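Local atomic coordinates of ADP-ribosylation factor-binding protein GGA1 (Saccharomyces cerevisiae, PDB entry 5CN2), a protein that may help regulate membrane traffic through the trans-Golgi network and binds the small GTPases ARF1 and ARF2. Residues G90-N94 with L95-I99. Sequence-based numbering, arbitrary orientation.
Sequences GISVN and LGKPI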
# COMPACT_ATOMS: atom_id res chain seq x y z
N GLY A 90 -9.41 11.78 10.20
CA GLY A 90 -8.98 12.63 11.30
C GLY A 90 -8.56 14.02 10.88
O GLY A 90 -8.71 14.42 9.72
N ILE A 91 -8.02 14.75 11.83
CA ILE A 91 -7.82 16.17 11.66
C ILE A 91 -6.88 16.44 10.47
O ILE A 91 -7.15 17.31 9.64
CB ILE A 91 -7.40 16.84 13.01
CG1 ILE A 91 -7.46 18.38 12.92
CG2 ILE A 91 -6.02 16.39 13.45
CD1 ILE A 91 -8.81 18.96 12.52
N SER A 92 -5.83 15.66 10.32
CA SER A 92 -4.90 15.88 9.21
C SER A 92 -5.53 15.74 7.81
O SER A 92 -5.11 16.42 6.89
CB SER A 92 -3.69 14.98 9.33
OG SER A 92 -2.84 15.52 10.31
N VAL A 93 -6.52 14.86 7.68
CA VAL A 93 -7.29 14.76 6.44
C VAL A 93 -8.13 16.02 6.25
O VAL A 93 -8.26 16.53 5.15
CB VAL A 93 -8.19 13.50 6.42
CG1 VAL A 93 -9.11 13.52 5.22
CG2 VAL A 93 -7.34 12.25 6.37
N ASN A 94 -8.67 16.55 7.34
CA ASN A 94 -9.48 17.76 7.28
C ASN A 94 -8.69 19.04 6.98
O ASN A 94 -9.15 19.93 6.29
CB ASN A 94 -10.21 17.95 8.61
CG ASN A 94 -11.58 18.53 8.42
OD1 ASN A 94 -12.58 17.80 8.32
ND2 ASN A 94 -11.65 19.87 8.36
N LEU A 95 -7.49 19.14 7.53
CA LEU A 95 -6.67 20.33 7.37
C LEU A 95 -5.89 20.39 6.03
O LEU A 95 -5.20 21.36 5.78
CB LEU A 95 -5.71 20.46 8.56
CG LEU A 95 -6.46 20.87 9.85
CD1 LEU A 95 -5.61 20.67 11.09
CD2 LEU A 95 -6.90 22.33 9.77
N GLY A 96 -6.02 19.35 5.20
CA GLY A 96 -5.33 19.28 3.92
C GLY A 96 -3.82 19.35 4.08
O GLY A 96 -3.11 19.86 3.22
N LYS A 97 -3.36 18.86 5.22
CA LYS A 97 -1.96 18.71 5.53
C LYS A 97 -1.39 17.50 4.80
O LYS A 97 -2.12 16.56 4.50
CB LYS A 97 -1.80 18.48 7.04
CG LYS A 97 -1.31 19.70 7.81
CD LYS A 97 -1.49 19.52 9.30
CE LYS A 97 -1.04 20.76 10.05
NZ LYS A 97 -1.60 20.81 11.42
N PRO A 98 -0.08 17.50 4.53
CA PRO A 98 0.54 16.31 3.93
C PRO A 98 0.62 15.14 4.92
O PRO A 98 1.03 15.32 6.06
CB PRO A 98 1.94 16.79 3.50
CG PRO A 98 1.96 18.27 3.73
CD PRO A 98 0.90 18.58 4.74
N ILE A 99 0.18 13.96 4.48
CA ILE A 99 0.09 12.76 5.32
C ILE A 99 1.21 11.79 4.91
O ILE A 99 1.31 11.38 3.75
CB ILE A 99 -1.29 12.06 5.15
CG1 ILE A 99 -2.37 12.75 6.00
CG2 ILE A 99 -1.25 10.60 5.55
CD1 ILE A 99 -2.69 14.16 5.57
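The flat peptide group joining Ser92 to Val93 carries the methyl CD1 of Ile99 over one face, 3.6 Å from Ser92 O; the methyl's exact place is doubtful, since it also crowds Lys97 O in the model. Lys97 N comes to the oxygen end of the same group in a weak hydrogen bond, Lys97 N to Ser92 O 3.4 Å. On the preceding carbonyl, Leu95 N donates a hydrogen bond to Ile91 O at 2.8 Å, lying nearly in line with the C=O bond (172°). At the other end of this single helical turn, 91-94, Gly90 is the N-cap, its O accepting from Asn94 N at 3.2 Å. Gly96, with phi +59°, turns the chain out of the helix in a Schellman motif within the short link between strands 78-89 and 99-109, one in each sheet of this GAE (adaptin ear-like) domain. On the exposed flank, Ile91 holds CG1 anti to the backbone N (chi1 -168°), bringing it tightly against Leu95 CD1 at 3.5 Å as the two side chains cross. The CB of buried Val93 points away from 95-99, and its backbone O accepts a hydrogen bond from Arg29 NH2. The side chain of Ile99 also rests on Pro59, and its backbone pairs with Leu122.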